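PDB 1JMX: amine Dehydrogenase from Pseudomonas putida, which probably catalyses the oxidative deamination of amines, this chain folding as a seven-bladed beta-propeller in an assembly that contains heme c. Local coordinates for residues Y169-D172 against K177-V180; S160-G165 against L236-K241; H11-V16 against T32-C37. All blocks are in the same frame, centred on the assembly; numbering follows the deposited sequence.

Contact 1 (Y169-D172 against K177-V180); sequences YKMD and KYTV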
loop_
_atom_site.group_PDB
_atom_site.type_symbol
_atom_site.label_atom_id
_atom_site.label_comp_id
_atom_site.label_asym_id
_atom_site.label_seq_id
_atom_site.Cartn_x
_atom_site.Cartn_y
_atom_site.Cartn_z
ATOM N N TYR B 169 21.820 -23.223 0.206
ATOM C CA TYR B 169 22.129 -24.542 -0.313
ATOM C C TYR B 169 23.425 -24.565 -1.099
ATOM O O TYR B 169 23.884 -23.546 -1.596
ATOM C CB TYR B 169 21.012 -25.025 -1.232
ATOM C CG TYR B 169 19.635 -24.867 -0.666
ATOM C CD1 TYR B 169 18.759 -23.924 -1.193
ATOM C CD2 TYR B 169 19.195 -25.670 0.383
ATOM C CE1 TYR B 169 17.482 -23.786 -0.698
ATOM C CE2 TYR B 169 17.914 -25.538 0.890
ATOM C CZ TYR B 169 17.065 -24.595 0.344
ATOM O OH TYR B 169 15.788 -24.466 0.820
ATOM N N LYS B 170 24.017 -25.749 -1.176
ATOM C CA LYS B 170 25.238 -25.972 -1.926
ATOM C C LYS B 170 24.757 -26.936 -2.996
ATOM O O LYS B 170 24.334 -28.048 -2.698
ATOM C CB LYS B 170 26.287 -26.621 -1.039
ATOM C CG LYS B 170 27.618 -26.835 -1.722
ATOM C CD LYS B 170 28.580 -27.522 -0.774
ATOM C CE LYS B 170 29.870 -27.875 -1.474
ATOM N NZ LYS B 170 30.497 -26.650 -2.038
ATOM N N MET B 171 24.812 -26.505 -4.246
ATOM C CA MET B 171 24.301 -27.330 -5.328
ATOM C C MET B 171 25.293 -27.754 -6.396
ATOM O O MET B 171 26.147 -26.979 -6.819
ATOM C CB MET B 171 23.108 -26.617 -5.973
ATOM C CG MET B 171 22.468 -27.343 -7.131
ATOM S SD MET B 171 21.075 -26.414 -7.731
ATOM C CE MET B 171 20.015 -27.720 -8.231
ATOM N N ASP B 172 25.163 -29.016 -6.802
ATOM C CA ASP B 172 25.977 -29.615 -7.846
ATOM C C ASP B 172 25.242 -29.289 -9.144
ATOM O O ASP B 172 24.128 -29.757 -9.351
ATOM C CB ASP B 172 26.023 -31.130 -7.653
ATOM C CG ASP B 172 26.990 -31.818 -8.598
ATOM O OD1 ASP B 172 27.603 -32.822 -8.185
ATOM O OD2 ASP B 172 27.145 -31.380 -9.751
ATOM N N LYS B 177 21.750 -32.132 -7.451
ATOM C CA LYS B 177 21.499 -32.468 -6.057
ATOM C C LYS B 177 22.109 -31.377 -5.201
ATOM O O LYS B 177 23.144 -30.811 -5.542
ATOM C CB LYS B 177 22.077 -33.827 -5.665
ATOM C CG LYS B 177 21.852 -34.125 -4.169
ATOM C CD LYS B 177 22.672 -35.313 -3.637
ATOM C CE LYS B 177 23.310 -34.996 -2.272
ATOM N NZ LYS B 177 24.421 -33.996 -2.400
ATOM N N TYR B 178 21.433 -31.056 -4.108
ATOM C CA TYR B 178 21.891 -30.011 -3.206
ATOM C C TYR B 178 21.674 -30.401 -1.751
ATOM O O TYR B 178 20.907 -31.313 -1.452
ATOM C CB TYR B 178 21.157 -28.699 -3.513
ATOM C CG TYR B 178 19.650 -28.778 -3.384
ATOM C CD1 TYR B 178 19.023 -28.480 -2.172
ATOM C CD2 TYR B 178 18.848 -29.150 -4.466
ATOM C CE1 TYR B 178 17.642 -28.547 -2.032
ATOM C CE2 TYR B 178 17.457 -29.226 -4.337
ATOM C CZ TYR B 178 16.866 -28.922 -3.112
ATOM O OH TYR B 178 15.504 -29.014 -2.946
ATOM N N THR B 179 22.395 -29.730 -0.859
ATOM C CA THR B 179 22.284 -29.953 0.578
ATOM C C THR B 179 22.259 -28.569 1.213
ATOM O O THR B 179 22.544 -27.578 0.543
ATOM C CB THR B 179 23.509 -30.719 1.145
ATOM O OG1 THR B 179 24.707 -29.996 0.848
ATOM C CG2 THR B 179 23.605 -32.109 0.553
ATOM N N VAL B 180 21.907 -28.494 2.491
ATOM C CA VAL B 180 21.886 -27.209 3.183
ATOM C C VAL B 180 23.305 -26.847 3.603
ATOM O O VAL B 180 23.942 -27.577 4.357
ATOM C CB VAL B 180 20.976 -27.233 4.436
ATOM C CG1 VAL B 180 21.057 -25.898 5.175
ATOM C CG2 VAL B 180 19.541 -27.524 4.035
#
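The contact is built round Y169 and Y178. Their side chains run alongside each other in the same direction, yet the rings are turned to make an edge-to-face (T-shaped) pair: the edge of Y178 meets one face of Y169, with centroids 5.2 Å apart and planes at 64°. The approach is off-centre. Y178 CD1 lies 3.8 Å from Y169 CD2, and CE1 of Y178 stands over the rim of the Y169 ring rather than its middle. Y178 reaches this position because its CG sits between the backbone N and the carbonyl carbon (chi1 59°). Along its edge the Y169 ring has two other neighbours, the carbonyl oxygen of T179, in the plane of the ring, and V180, whose CG2 is 4.1 Å from Y169 CE2. P147, in a loop of the same chain, touches both tyrosines.

The backbones that carry these rings form the antiparallel hairpin of strands 168-171 and 178-182, the third and fourth strands of a four-stranded propeller blade. K170 and T179 form its hydrogen-bonded pair: K170 N gives to T179 O at 2.9 Å, and T179 N returns a longer bond to K170 O at 3.2 Å. Their side chains lie on the face of the sheet opposite M171 and Y178. Those two are a non-hydrogen-bonded pair, with CB of M171 3.8 Å from CB of Y178; the methionine chain continues past the tyrosine until CE comes near Y178 CD2. Y178 therefore has M171 as its direct partner across the strands and Y169 as its diagonal one. Towards the turn, D172 N donates to K177 O in an almost straight bond of 3.0 Å (176°), while the D172 carboxylate turns back to the turn itself, where OD2 accepts from the backbone N of K174.

Contact 2 (S160-G165 against L236-K241); sequences SLYVAG and LSVDLK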
loop_
_atom_site.group_PDB
_atom_site.type_symbol
_atom_site.label_atom_id
_atom_site.label_comp_id
_atom_site.label_asym_id
_atom_site.label_seq_id
_atom_site.Cartn_x
_atom_site.Cartn_y
_atom_site.Cartn_z
ATOM N N SER B 160 30.806 -25.398 -7.527
ATOM C CA SER B 160 29.585 -25.537 -6.723
ATOM C C SER B 160 28.750 -24.258 -6.734
ATOM O O SER B 160 29.285 -23.159 -6.816
ATOM C CB SER B 160 29.918 -25.909 -5.275
ATOM O OG SER B 160 30.322 -27.260 -5.193
ATOM N N LEU B 161 27.441 -24.406 -6.616
ATOM C CA LEU B 161 26.552 -23.256 -6.644
ATOM C C LEU B 161 25.882 -23.040 -5.295
ATOM O O LEU B 161 25.151 -23.899 -4.804
ATOM C CB LEU B 161 25.489 -23.449 -7.734
ATOM C CG LEU B 161 24.665 -22.254 -8.218
ATOM C CD1 LEU B 161 25.560 -21.303 -8.992
ATOM C CD2 LEU B 161 23.524 -22.745 -9.098
ATOM N N TYR B 162 26.189 -21.909 -4.670
ATOM C CA TYR B 162 25.585 -21.555 -3.393
ATOM C C TYR B 162 24.307 -20.805 -3.696
ATOM O O TYR B 162 24.313 -19.791 -4.386
ATOM C CB TYR B 162 26.559 -20.747 -2.538
ATOM C CG TYR B 162 27.607 -21.653 -1.948
ATOM C CD1 TYR B 162 28.866 -21.777 -2.538
ATOM C CD2 TYR B 162 27.309 -22.453 -0.842
ATOM C CE1 TYR B 162 29.802 -22.678 -2.049
ATOM C CE2 TYR B 162 28.235 -23.353 -0.345
ATOM C CZ TYR B 162 29.478 -23.462 -0.949
ATOM O OH TYR B 162 30.393 -24.350 -0.448
ATOM N N VAL B 163 23.206 -21.385 -3.244
ATOM C CA VAL B 163 21.872 -20.861 -3.488
ATOM C C VAL B 163 21.182 -20.335 -2.239
ATOM O O VAL B 163 20.976 -21.066 -1.277
ATOM C CB VAL B 163 20.981 -21.977 -4.102
ATOM C CG1 VAL B 163 19.575 -21.481 -4.327
ATOM C CG2 VAL B 163 21.592 -22.484 -5.402
ATOM N N ALA B 164 20.803 -19.066 -2.276
ATOM C CA ALA B 164 20.100 -18.448 -1.166
ATOM C C ALA B 164 18.603 -18.704 -1.331
ATOM O O ALA B 164 18.005 -18.324 -2.337
ATOM C CB ALA B 164 20.387 -16.949 -1.120
ATOM N N GLY B 165 18.032 -19.419 -0.371
ATOM C CA GLY B 165 16.608 -19.717 -0.382
ATOM C C GLY B 165 16.179 -19.736 1.069
ATOM O O GLY B 165 16.748 -18.989 1.858
ATOM N N LEU B 236 26.417 -12.784 7.377
ATOM C CA LEU B 236 26.576 -14.161 6.955
ATOM C C LEU B 236 27.551 -14.106 5.790
ATOM O O LEU B 236 27.633 -13.096 5.100
ATOM C CB LEU B 236 25.202 -14.699 6.538
ATOM C CG LEU B 236 24.920 -15.759 5.472
ATOM C CD1 LEU B 236 23.447 -16.155 5.599
ATOM C CD2 LEU B 236 25.207 -15.242 4.063
ATOM N N SER B 237 28.330 -15.159 5.599
ATOM C CA SER B 237 29.268 -15.175 4.491
ATOM C C SER B 237 29.667 -16.584 4.067
ATOM O O SER B 237 29.725 -17.505 4.883
ATOM C CB SER B 237 30.516 -14.344 4.810
ATOM O OG SER B 237 31.315 -14.963 5.800
ATOM N N VAL B 238 29.870 -16.746 2.764
ATOM C CA VAL B 238 30.294 -18.012 2.195
ATOM C C VAL B 238 31.567 -17.707 1.426
ATOM O O VAL B 238 31.552 -16.922 0.485
ATOM C CB VAL B 238 29.246 -18.602 1.220
ATOM C CG1 VAL B 238 29.698 -19.979 0.743
ATOM C CG2 VAL B 238 27.877 -18.691 1.888
ATOM N N ASP B 239 32.678 -18.275 1.879
ATOM C CA ASP B 239 33.969 -18.077 1.227
ATOM C C ASP B 239 33.902 -18.845 -0.092
ATOM O O ASP B 239 33.752 -20.069 -0.100
ATOM C CB ASP B 239 35.092 -18.630 2.113
ATOM C CG ASP B 239 36.460 -18.108 1.721
ATOM O OD1 ASP B 239 36.864 -18.289 0.556
ATOM O OD2 ASP B 239 37.130 -17.505 2.586
ATOM N N LEU B 240 33.986 -18.126 -1.207
ATOM C CA LEU B 240 33.889 -18.768 -2.510
ATOM C C LEU B 240 35.103 -19.587 -2.938
ATOM O O LEU B 240 35.055 -20.284 -3.946
ATOM C CB LEU B 240 33.508 -17.748 -3.579
ATOM C CG LEU B 240 32.144 -17.080 -3.379
ATOM C CD1 LEU B 240 31.862 -16.173 -4.556
ATOM C CD2 LEU B 240 31.041 -18.119 -3.241
ATOM N N LYS B 241 36.182 -19.512 -2.166
ATOM C CA LYS B 241 37.394 -20.271 -2.461
ATOM C C LYS B 241 37.362 -21.628 -1.758
ATOM O O LYS B 241 37.507 -22.681 -2.386
ATOM C CB LYS B 241 38.640 -19.491 -2.005
ATOM C CG LYS B 241 38.893 -18.213 -2.797
ATOM C CD LYS B 241 39.939 -17.293 -2.153
ATOM C CE LYS B 241 39.390 -16.568 -0.902
ATOM N NZ LYS B 241 38.141 -15.752 -1.149
#
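Y162 is the residue of 160-165 that meets 236-241, and it does so with the face of its ring. CG1 of V238 stands over the middle of that face, 3.6 Å from the centroid and only 2° off the ring normal, a centred CH-pi contact. The methyl is nearly equidistant from the six ring carbons; CD2 of Y162, for example, is 3.8 Å from it. With chi1 of V238 at -176°, CG1 rather than CG2 is the methyl that reaches the ring. L240, two residues on and in the turn that follows the strand, adds a looser, oblique contact, its CD2 4.3 Å from Y162 CD1, and also rests on R154. The Y162 hydroxyl is hydrogen-bonded to K170 NZ, on the next strand of its own sheet.

No hydrogen bond joins the two segments, and the CA atoms of Y162 and V238 are 8.1 Å apart. This is side chain against side chain between the sheets of two adjacent blades of the propeller, one holding strand 161-164 and the other strand 230-239. Further along, V163 turns to the other side of its strand, onto M153 and Y169, whereas A164 again leans towards the neighbouring blade and touches M212 on strand 209-218.

Just past V238 the second segment leaves its strand through an Asx turn. D239 OD1 accepts from K241 N at 3.1 Å, using the lone pair that points away from OD2. K241 also brings its ammonium back to the same oxygen, a salt bridge whose hydrogen bond is weak, with K241 NZ 3.3 Å from D239 OD1, while OD2 pairs with K244.

Contact 3 (H11-V16 against T32-C37); sequences HEYMIV and TVYKSC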
loop_
_atom_site.group_PDB
_atom_site.type_symbol
_atom_site.label_atom_id
_atom_site.label_comp_id
_atom_site.label_asym_id
_atom_site.label_seq_id
_atom_site.Cartn_x
_atom_site.Cartn_y
_atom_site.Cartn_z
ATOM N N HIS B 11 43.894 -1.432 -15.086
ATOM C CA HIS B 11 43.053 -0.364 -14.554
ATOM C C HIS B 11 41.827 -0.896 -13.854
ATOM O O HIS B 11 41.199 -1.843 -14.317
ATOM C CB HIS B 11 42.583 0.565 -15.664
ATOM C CG HIS B 11 43.622 1.532 -16.118
ATOM N ND1 HIS B 11 43.310 2.780 -16.604
ATOM C CD2 HIS B 11 44.967 1.424 -16.186
ATOM C CE1 HIS B 11 44.417 3.400 -16.961
ATOM N NE2 HIS B 11 45.437 2.597 -16.718
ATOM N N GLU B 12 41.457 -0.228 -12.768
ATOM C CA GLU B 12 40.287 -0.603 -11.992
ATOM C C GLU B 12 39.039 0.062 -12.562
ATOM O O GLU B 12 39.074 1.220 -12.963
ATOM C CB GLU B 12 40.485 -0.207 -10.539
ATOM C CG GLU B 12 39.404 -0.721 -9.619
ATOM C CD GLU B 12 39.870 -0.780 -8.193
ATOM O OE1 GLU B 12 40.777 -0.003 -7.831
ATOM O OE2 GLU B 12 39.351 -1.624 -7.444
ATOM N N TYR B 13 37.939 -0.680 -12.603
ATOM C CA TYR B 13 36.690 -0.164 -13.142
ATOM C C TYR B 13 35.506 -0.600 -12.313
ATOM O O TYR B 13 35.600 -1.530 -11.510
ATOM C CB TYR B 13 36.490 -0.637 -14.579
ATOM C CG TYR B 13 37.502 -0.081 -15.552
ATOM C CD1 TYR B 13 38.571 -0.863 -16.004
ATOM C CD2 TYR B 13 37.387 1.220 -16.029
ATOM C CE1 TYR B 13 39.496 -0.356 -16.909
ATOM C CE2 TYR B 13 38.305 1.735 -16.932
ATOM C CZ TYR B 13 39.356 0.943 -17.369
ATOM O OH TYR B 13 40.252 1.465 -18.268
ATOM N N MET B 14 34.383 0.076 -12.527
ATOM C CA MET B 14 33.149 -0.220 -11.816
ATOM C C MET B 14 31.972 -0.111 -12.762
ATOM O O MET B 14 31.863 0.851 -13.517
ATOM C CB MET B 14 32.939 0.764 -10.666
ATOM C CG MET B 14 31.578 0.636 -9.975
ATOM S SD MET B 14 31.280 1.952 -8.767
ATOM C CE MET B 14 31.938 1.183 -7.348
ATOM N N ILE B 15 31.110 -1.118 -12.753
ATOM C CA ILE B 15 29.933 -1.064 -13.597
ATOM C C ILE B 15 28.696 -0.825 -12.753
ATOM O O ILE B 15 28.592 -1.304 -11.621
ATOM C CB ILE B 15 29.728 -2.328 -14.440
ATOM C CG1 ILE B 15 29.589 -3.562 -13.548
ATOM C CG2 ILE B 15 30.846 -2.463 -15.444
ATOM C CD1 ILE B 15 29.077 -4.787 -14.299
ATOM N N VAL B 16 27.791 -0.024 -13.299
ATOM C CA VAL B 16 26.531 0.299 -12.650
ATOM C C VAL B 16 25.491 0.472 -13.743
ATOM O O VAL B 16 25.786 0.989 -14.816
ATOM C CB VAL B 16 26.590 1.626 -11.814
ATOM C CG1 VAL B 16 27.459 1.458 -10.589
ATOM C CG2 VAL B 16 27.091 2.787 -12.663
ATOM N N THR B 32 35.440 9.181 -12.712
ATOM C CA THR B 32 34.687 9.755 -13.816
ATOM C C THR B 32 34.144 8.628 -14.695
ATOM O O THR B 32 34.655 7.509 -14.661
ATOM C CB THR B 32 35.563 10.722 -14.675
ATOM O OG1 THR B 32 36.512 9.976 -15.453
ATOM C CG2 THR B 32 36.316 11.716 -13.786
ATOM N N VAL B 33 33.084 8.918 -15.444
ATOM C CA VAL B 33 32.485 7.938 -16.338
ATOM C C VAL B 33 33.420 7.687 -17.524
ATOM O O VAL B 33 33.742 8.599 -18.290
ATOM C CB VAL B 33 31.101 8.409 -16.846
ATOM C CG1 VAL B 33 30.504 7.377 -17.803
ATOM C CG2 VAL B 33 30.173 8.638 -15.662
ATOM N N TYR B 34 33.915 6.457 -17.620
ATOM C CA TYR B 34 34.816 6.070 -18.698
ATOM C C TYR B 34 34.063 5.920 -20.018
ATOM O O TYR B 34 34.474 6.467 -21.047
ATOM C CB TYR B 34 35.525 4.771 -18.327
ATOM C CG TYR B 34 36.629 4.405 -19.278
ATOM C CD1 TYR B 34 37.878 5.024 -19.195
ATOM C CD2 TYR B 34 36.430 3.442 -20.270
ATOM C CE1 TYR B 34 38.905 4.691 -20.083
ATOM C CE2 TYR B 34 37.450 3.103 -21.161
ATOM C CZ TYR B 34 38.682 3.731 -21.059
ATOM O OH TYR B 34 39.683 3.402 -21.933
ATOM N N LYS B 35 32.947 5.195 -19.971
ATOM C CA LYS B 35 32.103 4.972 -21.143
ATOM C C LYS B 35 30.707 4.504 -20.727
ATOM O O LYS B 35 30.482 4.101 -19.588
ATOM C CB LYS B 35 32.747 3.956 -22.107
ATOM C CG LYS B 35 32.817 2.528 -21.573
ATOM C CD LYS B 35 33.605 1.601 -22.486
ATOM C CE LYS B 35 32.938 1.454 -23.837
ATOM N NZ LYS B 35 33.772 0.636 -24.744
ATOM N N SER B 36 29.775 4.571 -21.669
ATOM C CA SER B 36 28.401 4.161 -21.428
ATOM C C SER B 36 27.946 3.257 -22.557
ATOM O O SER B 36 28.291 3.474 -23.714
ATOM C CB SER B 36 27.482 5.388 -21.361
ATOM O OG SER B 36 27.923 6.302 -20.371
ATOM N N CYS B 37 27.177 2.235 -22.211
ATOM C CA CYS B 37 26.660 1.293 -23.190
ATOM C C CYS B 37 25.149 1.283 -23.063
ATOM O O CYS B 37 24.618 1.235 -21.958
ATOM C CB CYS B 37 27.158 -0.137 -22.914
ATOM S SG CYS B 37 28.939 -0.512 -23.079
#
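An edge-to-face pair of tyrosines, Y13 against Y34, makes this contact, bridging two strands that are not neighbours in their sheet. Strand 12-18 and strand 32-38 flank strand 22-27 in one propeller blade, so the CA atoms of Y13 and Y34 are 8.6 Å apart and no hydrogen bond joins the segments; the two rings meet over the strand between. The edge of Y13 is directed at a face of Y34, with centroids 5.2 Å apart and planes at 65°. Two atoms of Y13 do the touching. CE2 comes in above the rim of the Y34 ring, 3.9 Å from its CG, and the hydroxyl oxygen reaches over the same ring at the far end, with OH of Y13 3.9 Å from CZ of Y34.

Strand 32-38 is irregular at this point. Y34 and K35 both face V25 of the middle strand, a classic beta bulge that interrupts the usual alternation of side chains. Together with the bulge, the first torsion of Y34, which sets CG anti to the backbone N (chi1 -171°), brings the face of its ring against Y13. Y13 also packs on V25 and D27 of strand 22-27, the neighbour on one side, and on F347 of strand 345-348, the neighbour on the other. Three residues beyond Y34, C37 is tied by a disulfide to C75, just ahead of strand 76-82 in the next blade.

The two hydroxyl oxygens lie 4.2 Å apart and are not bonded to each other. Y13 OH accepts from K8 N and Y34 OH donates to A6 O, both on the N-terminal segment that leads into strand 12-18. The Y13 edge, its hydroxyl oxygen included, thus meets the Y34 face without needing a polar bond of its own, since that segment satisfies each hydroxyl.

Overall arrangement
From the N terminus, contact 3 closes first, a short loop that takes in strand 22-27 and lies wholly within the blade where the chain's two ends meet, since strand 345-348 completes that sheet. It is finished long before the other two begin. Contact 2 then spans some 70 residues, joining two consecutive blades, and the small hairpin of contact 1 falls within that span. Those two also adjoin in space: strands 161-164 and 168-171 are neighbours in one sheet, with M171 N 2.7 Å from L161 O. Contact 3 sits across the propeller, its centre about 35 Å from that of contact 1 and about 27 Å from that of contact 2.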